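Local structure of predicted DNA-binding transcriptional regulator (Aliivibrio fischeri ES114, 7DWN) at residues Asn2-Ser5 and Lys6-Glu9; Phe34-Arg37 and Ile38-Glu42; Met111-Ala114 and Phe115-Gly118; Leu227-Leu230 and Val231-Gln235; Ser244-Glu247 and Glu248-Gln251. The protein probably binds cis-regulatory DNA as a tetrameric LysR-family transcription factor and thereby controls the expression of its target genes. All coordinates share one frame; numbering follows the deposited sequence.

Interaction 1 (Asn2-Ser5 and Lys6-Glu9); sequences NVES and KWLE
E4 lies over the indole of W7 just as the chain enters helix 5-17. Its CG stands 3.6 Å from the centroid of the six-membered ring and only 9° off the ring normal, a CH-pi contact made from above. The first torsion, -45°, sets CG opposite the carbonyl carbon, and the extended chain then runs out across the ring. The carboxylate follows, stacked at 27° to the indole plane, with E4 OE2 3.4 Å from W7 CZ2. K6 runs alongside E4 in the same direction; K6 NZ ends 4.2 Å from E4 OE1, beyond salt-bridge range. On the backbone, W7 N donates to E4 O at 2.8 Å from above the carbonyl plane, while E9 N bonds S5 O at 3.0 Å. V3 and L8 meet nearly at right angles, CG1 to CD2, in apolar contact. The second subunit adds partners: its N2 ND2 donates to E4 OE1, its V3 N pairs with S5 OG, and its E4 packs on this E4. E4 thus serves two ends at once: its methylene rests on an aromatic face while its carboxylate bonds across the dimer contact, and the nearby lysine charge may help to offset that of the carboxylate.

Interaction 2 (Phe34-Arg37 and Ile38-Glu42); sequences FSRR and IRLLE
I38 CG1 sits over one face of the F34 ring, one turn along helix 31-45, which follows helix 20-26 in the helix-turn-helix and occupies the place of the recognition helix in LysR-family proteins. I38 CG1 is 4.1 Å from the F34 centroid, 29° off the normal, and approaches nearest at F34 CE2, 3.7 Å away. With its CG anti to the backbone N (chi1 -176°), F34 brings the ring beside its own carbonyl end, where I38 comes round. Beneath this pair F34 O accepts I38 N at 3.0 Å, and the same i to i+4 bonding continues from S35 to R39, R36 to L40 and R37 to L41. On the outer side the R36 guanidinium is covered on one face by L40 CD2. R36 and R39 are both exposed, their like charges kept apart. Farther out, F20, A23 and A24 of helix 20-26 pack on F34, while D10 of helix 5-17 forms a salt bridge with R37 NE, the arginine chain bending twice on the way. E42, a turn beyond I38, is held by R52 and by the backbone N of L49. At the R36 end of the contact, L40 CD2 stands 4.0 Å from both NE and NH2 of that arginine.

Interaction 3 (Met111-Ala114 and Phe115-Gly118); sequences MQQA and FDEG
F115 folds back on the last turn of helix 101-114, its ring lying over the carbonyl of M111. M111 O stands 3.4 Å above the ring plane, displaced toward the rim, and the same oxygen accepts F115 N at 3.0 Å, so one carbonyl both ends a backbone bond and underlies an aromatic face. A second, weak bond links F115 N to Q112 O. The first torsion of F115, -69°, with CG opposite the carbonyl carbon, is what turns the ring back along the helix, where CD2 also comes within 3.7 Å of Q112 CA. This is the tight half of the contact, closed from outside by V284 and I287 of helix 279-290 and by P122 and L124 near the start of the next strand.

Q113, D116 and E117 form the exposed side. D116 N bonds Q113 O at 2.9 Å with the donor well above the carbonyl plane, as the helix gives way to a turn. The Q113 side chain bends at chi2 so that NE2 approaches D116 CB at 3.5 Å, its amide 73° from the carboxylate plane. Another chain approaches at Q112 and Q113, which pack against Q235 of the third subunit. Beyond, E117 N reaches A114 O at 3.5 Å only weakly, closing a type I turn over A114-E117. G118 follows with a positive phi of 103°, backbone angles that suit glycine. A helix so ended, between the parallel strands 94-99 and 123-128, is the connection of a beta-alpha-beta crossover, as in the periplasmic-binding-protein fold of LysR effector domains.

Interaction 4 (Leu227-Leu230 and Val231-Gln235); sequences LKIL and VLNKQ
N233 folds back over I229 where helix 224-232 ends. Starting from its backbone, N233 N donates to I229 O at 3.0 Å, the last regular i to i+4 bond of this stretch. N233 CB then stands 3.7 Å from that carbonyl oxygen, and the first torsion of -67°, which places CG opposite the carbonyl carbon, carries the amide back over it: CG is 3.4 Å from I229 O. Of the two terminal atoms OD1 lies a little farther from this oxygen, while ND2 leans toward the apolar side chains, 3.8 Å from I229 CG2 and within 4.2 Å of L230 CD2. I229 and N233 thus run side by side, pointing the same way, and both pack on P109 of the third subunit.

The helix now ends. K234 takes a positive phi of 59° as the C-prime residue of a Schellman motif: Q235 N returns to L230 O at 3.1 Å, nearly along the C=O axis, and K234 N bonds V231 O at 2.9 Å. On the buried side of the helix L227 and L230 rest on L194 and F219 of the two parallel strands, with V231 also against L194. Chemically, the carbonyls of I229, L230 and V231, which a helix end might leave without donors, are each met by a backbone N-H, so the helix stops abruptly with these polar groups satisfied, while the N233 amide rests on the last turn.

Interaction 5 (Ser244-Glu247 and Glu248-Gln251); sequences SIQE and ELAQ
Q251 N donates to E247 O at 2.6 Å with an N-H...O angle of 164°, the shortest polar bond of this contact, at the end of helix 246-250. One turn is bonded in the same way at the start of the helix, where L249 N donates to I245 O at 2.9 Å. The two side chains of this second pair also meet. I245 CG1 holds the crowded position between its backbone N and carbonyl carbon (chi1 56°), and from there touches L249 CD1 at 4.0 Å, the chains crossing obliquely. I245 is itself the N-cap residue of the helix, and its carbonyl starts the bonding pattern that A250 N continues to Q246 O.

The E248 side chain, bent at chi2 (72°), turns back toward the start of the helix until E248 OE2 stands 3.2 Å from I245 CA. There the carboxylate faces K228 of helix 224-232, whose NZ bonds S244 O and forms a long, weak ion pair with E248 OE2; the lysine probably steadies the anion. S244 OG is taken up separately by P241 O. The E247 carboxylate stays on the exposed side, 5.1 Å from that of E248 between their OE1 atoms. This short surface helix follows strand 238-241 and is backed on its inner side by strand 254-256, where L249 meets V254 and I256 and E248 meets V254, while I245 leans on helix 224-232 through K228.

Along the chain the five contacts run strictly in series: each closes only a turn or end of a helix, and none nests within or crosses another. Interactions 1 and 2 share the N-terminal helix-turn-helix region and touch, W7 against L40 and K6 against R37, which joins helix 5-17 to helix 31-45. The rest lie in the effector-binding domain, the centre of interaction 3 about 46 Å from that of interaction 1. Interactions 4 and 5 meet through K228, tying helix 224-232 to helix 246-250. Interaction 3 stays apart, its nearest atoms about 14 Å from those of interaction 5, but it and interaction 4 both reach the third subunit.

Interaction 1 (Asn2-Ser5 and Lys6-Glu9)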
loop_
_atom_site.group_PDB
_atom_site.type_symbol
_atom_site.label_atom_id
_atom_site.label_comp_id
_atom_site.label_asym_id
_atom_site.label_seq_id
_atom_site.Cartn_x
_atom_site.Cartn_y
_atom_site.Cartn_z
ATOM N N ASN A 2 26.458 6.448 -15.403
ATOM C CA ASN A 2 25.377 6.971 -16.231
ATOM C C ASN A 2 24.728 5.824 -16.998
ATOM O O ASN A 2 25.314 5.290 -17.945
ATOM C CB ASN A 2 25.895 8.041 -17.188
ATOM C CG ASN A 2 24.776 8.735 -17.943
ATOM O OD1 ASN A 2 23.677 8.912 -17.420
ATOM N ND2 ASN A 2 25.052 9.129 -19.182
ATOM N N VAL A 3 23.516 5.458 -16.592
ATOM C CA VAL A 3 22.709 4.483 -17.312
ATOM C C VAL A 3 21.758 5.233 -18.232
ATOM O O VAL A 3 21.112 6.203 -17.817
ATOM C CB VAL A 3 21.934 3.577 -16.342
ATOM C CG1 VAL A 3 21.133 2.537 -17.113
ATOM C CG2 VAL A 3 22.883 2.910 -15.362
ATOM N N GLU A 4 21.680 4.794 -19.484
ATOM C CA GLU A 4 20.748 5.354 -20.452
ATOM C C GLU A 4 19.541 4.429 -20.562
ATOM O O GLU A 4 19.698 3.220 -20.754
ATOM C CB GLU A 4 21.425 5.539 -21.813
ATOM C CG GLU A 4 22.814 6.175 -21.729
ATOM C CD GLU A 4 23.270 6.788 -23.042
ATOM O OE1 GLU A 4 22.408 7.047 -23.911
ATOM O OE2 GLU A 4 24.488 7.015 -23.207
ATOM N N SER A 5 18.340 5.003 -20.427
ATOM C CA SER A 5 17.123 4.194 -20.360
ATOM C C SER A 5 16.914 3.366 -21.622
ATOM O O SER A 5 16.353 2.258 -21.561
ATOM C CB SER A 5 15.912 5.093 -20.111
ATOM O OG SER A 5 15.748 6.029 -21.163
ATOM N N LYS A 6 17.350 3.883 -22.775
ATOM C CA LYS A 6 17.250 3.107 -24.003
ATOM C C LYS A 6 18.005 1.789 -23.880
ATOM O O LYS A 6 17.587 0.784 -24.460
ATOM C CB LYS A 6 17.760 3.924 -25.193
ATOM C CG LYS A 6 19.265 4.113 -25.250
ATOM C CD LYS A 6 19.667 4.874 -26.502
ATOM C CE LYS A 6 21.176 4.934 -26.655
ATOM N NZ LYS A 6 21.581 5.748 -27.833
ATOM N N TRP A 7 19.089 1.766 -23.098
ATOM C CA TRP A 7 19.778 0.508 -22.828
ATOM C C TRP A 7 18.896 -0.439 -22.025
ATOM O O TRP A 7 18.918 -1.655 -22.247
ATOM C CB TRP A 7 21.087 0.767 -22.083
ATOM C CG TRP A 7 22.074 1.601 -22.835
ATOM C CD1 TRP A 7 22.044 1.920 -24.163
ATOM C CD2 TRP A 7 23.240 2.233 -22.295
ATOM N NE1 TRP A 7 23.124 2.708 -24.482
ATOM C CE2 TRP A 7 23.873 2.914 -23.353
ATOM C CE3 TRP A 7 23.812 2.287 -21.020
ATOM C CZ2 TRP A 7 25.049 3.640 -23.176
ATOM C CZ3 TRP A 7 24.980 3.010 -20.845
ATOM C CH2 TRP A 7 25.585 3.676 -21.916
ATOM N N LEU A 8 18.119 0.102 -21.083
ATOM C CA LEU A 8 17.192 -0.728 -20.320
ATOM C C LEU A 8 16.185 -1.397 -21.246
ATOM O O LEU A 8 15.919 -2.602 -21.135
ATOM C CB LEU A 8 16.481 0.120 -19.264
ATOM C CG LEU A 8 17.382 0.969 -18.362
ATOM C CD1 LEU A 8 16.561 1.916 -17.499
ATOM C CD2 LEU A 8 18.252 0.078 -17.494
ATOM N N GLU A 9 15.625 -0.629 -22.185
ATOM C CA GLU A 9 14.673 -1.232 -23.117
ATOM C C GLU A 9 15.355 -2.232 -24.050
ATOM O O GLU A 9 14.787 -3.293 -24.355
ATOM C CB GLU A 9 13.947 -0.148 -23.912
ATOM C CG GLU A 9 12.682 0.361 -23.227
ATOM C CD GLU A 9 11.634 -0.728 -23.033
ATOM O OE1 GLU A 9 11.633 -1.708 -23.809
ATOM O OE2 GLU A 9 10.810 -0.604 -22.102
#

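Interaction 2 (Phe34-Arg37 and Ile38-Glu42)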
loop_
_atom_site.group_PDB
_atom_site.type_symbol
_atom_site.label_atom_id
_atom_site.label_comp_id
_atom_site.label_asym_id
_atom_site.label_seq_id
_atom_site.Cartn_x
_atom_site.Cartn_y
_atom_site.Cartn_z
ATOM N N PHE A 34 23.457 -2.491 -31.704
ATOM C CA PHE A 34 22.727 -3.053 -30.571
ATOM C C PHE A 34 23.653 -3.843 -29.654
ATOM O O PHE A 34 23.552 -3.743 -28.421
ATOM C CB PHE A 34 21.588 -3.942 -31.066
ATOM C CG PHE A 34 20.733 -4.490 -29.966
ATOM C CD1 PHE A 34 19.675 -3.753 -29.466
ATOM C CD2 PHE A 34 20.990 -5.739 -29.425
ATOM C CE1 PHE A 34 18.883 -4.252 -28.450
ATOM C CE2 PHE A 34 20.203 -6.244 -28.406
ATOM C CZ PHE A 34 19.148 -5.500 -27.919
ATOM N N SER A 35 24.546 -4.648 -30.235
ATOM C CA SER A 35 25.526 -5.355 -29.418
ATOM C C SER A 35 26.371 -4.373 -28.614
ATOM O O SER A 35 26.645 -4.600 -27.429
ATOM C CB SER A 35 26.408 -6.241 -30.300
ATOM O OG SER A 35 27.301 -7.011 -29.515
ATOM N N ARG A 36 26.760 -3.254 -29.233
ATOM C CA ARG A 36 27.557 -2.252 -28.535
ATOM C C ARG A 36 26.760 -1.580 -27.421
ATOM O O ARG A 36 27.310 -1.275 -26.358
ATOM C CB ARG A 36 28.080 -1.213 -29.528
ATOM C CG ARG A 36 28.994 -0.169 -28.910
ATOM C CD ARG A 36 30.230 -0.807 -28.295
ATOM N NE ARG A 36 31.125 0.190 -27.715
ATOM C CZ ARG A 36 32.240 -0.101 -27.053
ATOM N NH1 ARG A 36 32.601 -1.365 -26.884
ATOM N NH2 ARG A 36 32.993 0.874 -26.560
ATOM N N ARG A 37 25.464 -1.344 -27.641
ATOM C CA ARG A 37 24.638 -0.757 -26.588
ATOM C C ARG A 37 24.530 -1.692 -25.390
ATOM O O ARG A 37 24.651 -1.256 -24.235
ATOM C CB ARG A 37 23.249 -0.413 -27.134
ATOM C CG ARG A 37 23.195 0.877 -27.947
ATOM C CD ARG A 37 22.129 0.807 -29.032
ATOM N NE ARG A 37 20.770 0.757 -28.497
ATOM C CZ ARG A 37 19.850 1.696 -28.703
ATOM N NH1 ARG A 37 20.135 2.761 -29.440
ATOM N NH2 ARG A 37 18.638 1.565 -28.181
ATOM N N ILE A 38 24.310 -2.985 -25.643
ATOM C CA ILE A 38 24.251 -3.950 -24.545
ATOM C C ILE A 38 25.594 -4.020 -23.825
ATOM O O ILE A 38 25.654 -4.114 -22.591
ATOM C CB ILE A 38 23.811 -5.332 -25.063
ATOM C CG1 ILE A 38 22.389 -5.267 -25.626
ATOM C CG2 ILE A 38 23.886 -6.367 -23.951
ATOM C CD1 ILE A 38 21.332 -4.962 -24.585
ATOM N N ARG A 39 26.693 -3.961 -24.583
ATOM C CA ARG A 39 28.017 -4.004 -23.973
ATOM C C ARG A 39 28.265 -2.780 -23.100
ATOM O O ARG A 39 28.866 -2.885 -22.024
ATOM C CB ARG A 39 29.085 -4.114 -25.061
ATOM C CG ARG A 39 30.499 -4.320 -24.546
ATOM C CD ARG A 39 30.623 -5.630 -23.788
ATOM N NE ARG A 39 31.992 -5.869 -23.340
ATOM C CZ ARG A 39 32.848 -6.679 -23.953
ATOM N NH1 ARG A 39 32.478 -7.338 -25.042
ATOM N NH2 ARG A 39 34.075 -6.833 -23.476
ATOM N N LEU A 40 27.811 -1.608 -23.550
ATOM C CA LEU A 40 27.949 -0.399 -22.745
ATOM C C LEU A 40 27.120 -0.491 -21.471
ATOM O O LEU A 40 27.565 -0.064 -20.398
ATOM C CB LEU A 40 27.540 0.827 -23.563
ATOM C CG LEU A 40 28.471 1.246 -24.702
ATOM C CD1 LEU A 40 27.867 2.394 -25.494
ATOM C CD2 LEU A 40 29.835 1.631 -24.157
ATOM N N LEU A 41 25.908 -1.044 -21.570
ATOM C CA LEU A 41 25.107 -1.271 -20.370
ATOM C C LEU A 41 25.830 -2.191 -19.392
ATOM O O LEU A 41 25.842 -1.940 -18.181
ATOM C CB LEU A 41 23.746 -1.855 -20.744
ATOM C CG LEU A 41 22.844 -2.211 -19.561
ATOM C CD1 LEU A 41 22.518 -0.971 -18.739
ATOM C CD2 LEU A 41 21.572 -2.896 -20.034
ATOM N N GLU A 42 26.443 -3.262 -19.903
ATOM C CA GLU A 42 27.171 -4.183 -19.035
ATOM C C GLU A 42 28.380 -3.507 -18.397
ATOM O O GLU A 42 28.697 -3.759 -17.228
ATOM C CB GLU A 42 27.602 -5.418 -19.824
ATOM C CG GLU A 42 26.456 -6.325 -20.228
ATOM C CD GLU A 42 26.909 -7.460 -21.122
ATOM O OE1 GLU A 42 27.780 -7.221 -21.985
ATOM O OE2 GLU A 42 26.405 -8.590 -20.958
#

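Interaction 3 (Met111-Ala114 and Phe115-Gly118)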
loop_
_atom_site.group_PDB
_atom_site.type_symbol
_atom_site.label_atom_id
_atom_site.label_comp_id
_atom_site.label_asym_id
_atom_site.label_seq_id
_atom_site.Cartn_x
_atom_site.Cartn_y
_atom_site.Cartn_z
ATOM N N MET A 111 -13.370 33.801 -12.283
ATOM C CA MET A 111 -11.914 33.836 -12.139
ATOM C C MET A 111 -11.225 33.972 -13.492
ATOM O O MET A 111 -10.258 34.732 -13.643
ATOM C CB MET A 111 -11.449 32.556 -11.449
ATOM C CG MET A 111 -10.520 32.727 -10.274
ATOM S SD MET A 111 -10.057 31.098 -9.657
ATOM C CE MET A 111 -11.659 30.293 -9.618
ATOM N N GLN A 112 -11.701 33.212 -14.479
ATOM C CA GLN A 112 -11.114 33.218 -15.811
ATOM C C GLN A 112 -11.225 34.594 -16.441
ATOM O O GLN A 112 -10.308 35.045 -17.137
ATOM C CB GLN A 112 -11.814 32.171 -16.680
ATOM C CG GLN A 112 -11.198 31.954 -18.049
ATOM C CD GLN A 112 -10.015 31.010 -18.008
ATOM O OE1 GLN A 112 -9.637 30.518 -16.945
ATOM N NE2 GLN A 112 -9.426 30.748 -19.168
ATOM N N GLN A 113 -12.346 35.276 -16.210
ATOM C CA GLN A 113 -12.453 36.644 -16.698
ATOM C C GLN A 113 -11.555 37.584 -15.901
ATOM O O GLN A 113 -10.990 38.531 -16.461
ATOM C CB GLN A 113 -13.903 37.120 -16.661
ATOM C CG GLN A 113 -14.086 38.499 -17.273
ATOM C CD GLN A 113 -13.366 38.648 -18.601
ATOM O OE1 GLN A 113 -13.430 37.768 -19.461
ATOM N NE2 GLN A 113 -12.667 39.765 -18.771
ATOM N N ALA A 114 -11.406 37.339 -14.596
ATOM C CA ALA A 114 -10.502 38.163 -13.795
ATOM C C ALA A 114 -9.067 38.060 -14.294
ATOM O O ALA A 114 -8.278 38.996 -14.118
ATOM C CB ALA A 114 -10.574 37.771 -12.320
ATOM N N PHE A 115 -8.714 36.930 -14.905
ATOM C CA PHE A 115 -7.389 36.792 -15.507
ATOM C C PHE A 115 -7.150 37.765 -16.659
ATOM O O PHE A 115 -5.994 37.951 -17.058
ATOM C CB PHE A 115 -7.177 35.365 -16.015
ATOM C CG PHE A 115 -7.052 34.344 -14.926
ATOM C CD1 PHE A 115 -6.504 34.674 -13.698
ATOM C CD2 PHE A 115 -7.480 33.045 -15.134
ATOM C CE1 PHE A 115 -6.387 33.722 -12.700
ATOM C CE2 PHE A 115 -7.368 32.095 -14.140
ATOM C CZ PHE A 115 -6.821 32.434 -12.923
ATOM N N ASP A 116 -8.203 38.388 -17.199
ATOM C CA ASP A 116 -8.091 39.231 -18.385
ATOM C C ASP A 116 -7.968 40.719 -18.077
ATOM O O ASP A 116 -7.693 41.497 -18.997
ATOM C CB ASP A 116 -9.295 39.013 -19.313
ATOM C CG ASP A 116 -9.422 37.578 -19.774
ATOM O OD1 ASP A 116 -8.757 36.700 -19.185
ATOM O OD2 ASP A 116 -10.188 37.330 -20.728
ATOM N N GLU A 117 -8.173 41.137 -16.827
ATOM C CA GLU A 117 -8.017 42.536 -16.418
ATOM C C GLU A 117 -6.810 42.585 -15.489
ATOM O O GLU A 117 -6.913 42.277 -14.296
ATOM C CB GLU A 117 -9.275 43.067 -15.739
ATOM C CG GLU A 117 -9.479 44.568 -15.913
ATOM C CD GLU A 117 -10.284 44.910 -17.151
ATOM O OE1 GLU A 117 -11.381 44.337 -17.322
ATOM O OE2 GLU A 117 -9.824 45.753 -17.949
ATOM N N GLY A 118 -5.674 43.007 -16.034
ATOM C CA GLY A 118 -4.392 42.606 -15.502
ATOM C C GLY A 118 -3.844 41.538 -16.425
ATOM O O GLY A 118 -4.422 40.453 -16.532
#

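Interaction 4 (Leu227-Leu230 and Val231-Gln235)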
loop_
_atom_site.group_PDB
_atom_site.type_symbol
_atom_site.label_atom_id
_atom_site.label_comp_id
_atom_site.label_asym_id
_atom_site.label_seq_id
_atom_site.Cartn_x
_atom_site.Cartn_y
_atom_site.Cartn_z
ATOM N N LEU A 227 -30.253 16.998 -8.995
ATOM C CA LEU A 227 -31.445 17.404 -8.254
ATOM C C LEU A 227 -32.126 18.593 -8.915
ATOM O O LEU A 227 -33.357 18.659 -8.969
ATOM C CB LEU A 227 -31.082 17.747 -6.808
ATOM C CG LEU A 227 -30.453 16.658 -5.942
ATOM C CD1 LEU A 227 -30.319 17.147 -4.509
ATOM C CD2 LEU A 227 -31.278 15.388 -6.000
ATOM N N LYS A 228 -31.338 19.543 -9.420
ATOM C CA LYS A 228 -31.898 20.711 -10.091
ATOM C C LYS A 228 -32.693 20.302 -11.326
ATOM O O LYS A 228 -33.812 20.781 -11.548
ATOM C CB LYS A 228 -30.770 21.677 -10.460
ATOM C CG LYS A 228 -31.184 22.862 -11.311
ATOM C CD LYS A 228 -29.971 23.713 -11.649
ATOM C CE LYS A 228 -30.320 24.845 -12.596
ATOM N NZ LYS A 228 -29.107 25.615 -12.989
ATOM N N ILE A 229 -32.129 19.401 -12.135
ATOM C CA ILE A 229 -32.822 18.927 -13.330
ATOM C C ILE A 229 -34.114 18.219 -12.952
ATOM O O ILE A 229 -35.168 18.455 -13.558
ATOM C CB ILE A 229 -31.899 18.019 -14.162
ATOM C CG1 ILE A 229 -30.786 18.844 -14.808
ATOM C CG2 ILE A 229 -32.698 17.282 -15.217
ATOM C CD1 ILE A 229 -29.837 18.029 -15.641
ATOM N N LEU A 230 -34.065 17.354 -11.936
ATOM C CA LEU A 230 -35.283 16.639 -11.563
ATOM C C LEU A 230 -36.328 17.571 -10.958
ATOM O O LEU A 230 -37.530 17.322 -11.101
ATOM C CB LEU A 230 -34.960 15.490 -10.610
ATOM C CG LEU A 230 -34.340 14.272 -11.298
ATOM C CD1 LEU A 230 -34.496 13.030 -10.438
ATOM C CD2 LEU A 230 -34.948 14.056 -12.678
ATOM N N VAL A 231 -35.897 18.646 -10.294
ATOM C CA VAL A 231 -36.838 19.663 -9.831
ATOM C C VAL A 231 -37.505 20.338 -11.021
ATOM O O VAL A 231 -38.729 20.507 -11.060
ATOM C CB VAL A 231 -36.127 20.690 -8.931
ATOM C CG1 VAL A 231 -36.988 21.933 -8.755
ATOM C CG2 VAL A 231 -35.807 20.081 -7.583
ATOM N N LEU A 232 -36.703 20.729 -12.015
ATOM C CA LEU A 232 -37.250 21.391 -13.195
ATOM C C LEU A 232 -38.216 20.491 -13.954
ATOM O O LEU A 232 -39.147 20.988 -14.600
ATOM C CB LEU A 232 -36.116 21.852 -14.109
ATOM C CG LEU A 232 -35.419 23.145 -13.680
ATOM C CD1 LEU A 232 -34.213 23.427 -14.560
ATOM C CD2 LEU A 232 -36.400 24.306 -13.721
ATOM N N ASN A 233 -38.023 19.173 -13.889
ATOM C CA ASN A 233 -38.949 18.226 -14.496
ATOM C C ASN A 233 -40.161 17.936 -13.614
ATOM O O ASN A 233 -40.843 16.927 -13.830
ATOM C CB ASN A 233 -38.224 16.922 -14.840
ATOM C CG ASN A 233 -37.199 17.100 -15.942
ATOM O OD1 ASN A 233 -37.265 18.052 -16.720
ATOM N ND2 ASN A 233 -36.244 16.179 -16.019
ATOM N N LYS A 234 -40.427 18.796 -12.627
ATOM C CA LYS A 234 -41.609 18.702 -11.767
ATOM C C LYS A 234 -41.675 17.372 -11.018
ATOM O O LYS A 234 -42.759 16.902 -10.664
ATOM C CB LYS A 234 -42.898 18.925 -12.566
ATOM C CG LYS A 234 -42.818 20.051 -13.589
ATOM C CD LYS A 234 -44.186 20.373 -14.176
ATOM C CE LYS A 234 -44.912 19.121 -14.639
ATOM N NZ LYS A 234 -46.301 19.430 -15.076
ATOM N N GLN A 235 -40.520 16.758 -10.758
ATOM C CA GLN A 235 -40.495 15.457 -10.103
ATOM C C GLN A 235 -40.558 15.554 -8.585
ATOM O O GLN A 235 -40.965 14.585 -7.935
ATOM C CB GLN A 235 -39.241 14.683 -10.514
ATOM C CG GLN A 235 -39.183 14.347 -11.995
ATOM C CD GLN A 235 -40.348 13.480 -12.438
ATOM O OE1 GLN A 235 -40.934 13.703 -13.499
ATOM N NE2 GLN A 235 -40.691 12.485 -11.628
#

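Interaction 5 (Ser244-Glu247 and Glu248-Gln251)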
loop_
_atom_site.group_PDB
_atom_site.type_symbol
_atom_site.label_atom_id
_atom_site.label_comp_id
_atom_site.label_asym_id
_atom_site.label_seq_id
_atom_site.Cartn_x
_atom_site.Cartn_y
_atom_site.Cartn_z
ATOM N N SER A 244 -26.875 28.394 -7.816
ATOM C CA SER A 244 -27.064 27.503 -8.951
ATOM C C SER A 244 -28.443 27.618 -9.588
ATOM O O SER A 244 -28.679 26.989 -10.624
ATOM C CB SER A 244 -26.826 26.049 -8.527
ATOM O OG SER A 244 -27.921 25.550 -7.777
ATOM N N ILE A 245 -29.354 28.394 -9.003
ATOM C CA ILE A 245 -30.719 28.483 -9.511
ATOM C C ILE A 245 -31.153 29.938 -9.614
ATOM O O ILE A 245 -32.350 30.242 -9.545
ATOM C CB ILE A 245 -31.695 27.693 -8.618
ATOM C CG1 ILE A 245 -31.612 28.190 -7.173
ATOM C CG2 ILE A 245 -31.412 26.200 -8.701
ATOM C CD1 ILE A 245 -32.681 27.627 -6.273
ATOM N N GLN A 246 -30.193 30.849 -9.783
ATOM C CA GLN A 246 -30.531 32.270 -9.811
ATOM C C GLN A 246 -31.347 32.628 -11.047
ATOM O O GLN A 246 -32.321 33.384 -10.953
ATOM C CB GLN A 246 -29.262 33.119 -9.739
ATOM C CG GLN A 246 -28.632 33.173 -8.356
ATOM C CD GLN A 246 -29.595 33.670 -7.291
ATOM O OE1 GLN A 246 -30.427 34.543 -7.544
ATOM N NE2 GLN A 246 -29.487 33.111 -6.092
ATOM N N GLU A 247 -30.974 32.097 -12.212
ATOM C CA GLU A 247 -31.726 32.405 -13.425
ATOM C C GLU A 247 -33.082 31.712 -13.428
ATOM O O GLU A 247 -34.071 32.279 -13.905
ATOM C CB GLU A 247 -30.918 32.019 -14.663
ATOM C CG GLU A 247 -29.793 32.989 -14.978
ATOM C CD GLU A 247 -28.888 32.502 -16.091
ATOM O OE1 GLU A 247 -29.266 31.540 -16.793
ATOM O OE2 GLU A 247 -27.793 33.078 -16.259
ATOM N N GLU A 248 -33.150 30.486 -12.903
ATOM C CA GLU A 248 -34.433 29.797 -12.810
ATOM C C GLU A 248 -35.379 30.530 -11.866
ATOM O O GLU A 248 -36.580 30.642 -12.140
ATOM C CB GLU A 248 -34.229 28.351 -12.356
ATOM C CG GLU A 248 -33.584 27.441 -13.398
ATOM C CD GLU A 248 -32.111 27.732 -13.609
ATOM O OE1 GLU A 248 -31.609 27.500 -14.729
ATOM O OE2 GLU A 248 -31.454 28.197 -12.655
ATOM N N LEU A 249 -34.855 31.032 -10.744
ATOM C CA LEU A 249 -35.649 31.905 -9.885
ATOM C C LEU A 249 -36.056 33.171 -10.626
ATOM O O LEU A 249 -37.195 33.638 -10.499
ATOM C CB LEU A 249 -34.862 32.259 -8.622
ATOM C CG LEU A 249 -34.686 31.190 -7.541
ATOM C CD1 LEU A 249 -33.578 31.585 -6.579
ATOM C CD2 LEU A 249 -35.989 30.967 -6.790
ATOM N N ALA A 250 -35.137 33.736 -11.413
ATOM C CA ALA A 250 -35.428 34.961 -12.151
ATOM C C ALA A 250 -36.417 34.706 -13.280
ATOM O O ALA A 250 -37.314 35.521 -13.523
ATOM C CB ALA A 250 -34.133 35.562 -12.696
ATOM N N GLN A 251 -36.266 33.587 -13.987
ATOM C CA GLN A 251 -37.228 33.194 -15.005
ATOM C C GLN A 251 -38.488 32.577 -14.411
ATOM O O GLN A 251 -39.356 32.131 -15.169
ATOM C CB GLN A 251 -36.577 32.220 -15.992
ATOM C CG GLN A 251 -35.427 32.831 -16.783
ATOM C CD GLN A 251 -34.644 31.802 -17.576
ATOM O OE1 GLN A 251 -34.824 30.597 -17.399
ATOM N NE2 GLN A 251 -33.766 32.273 -18.455
#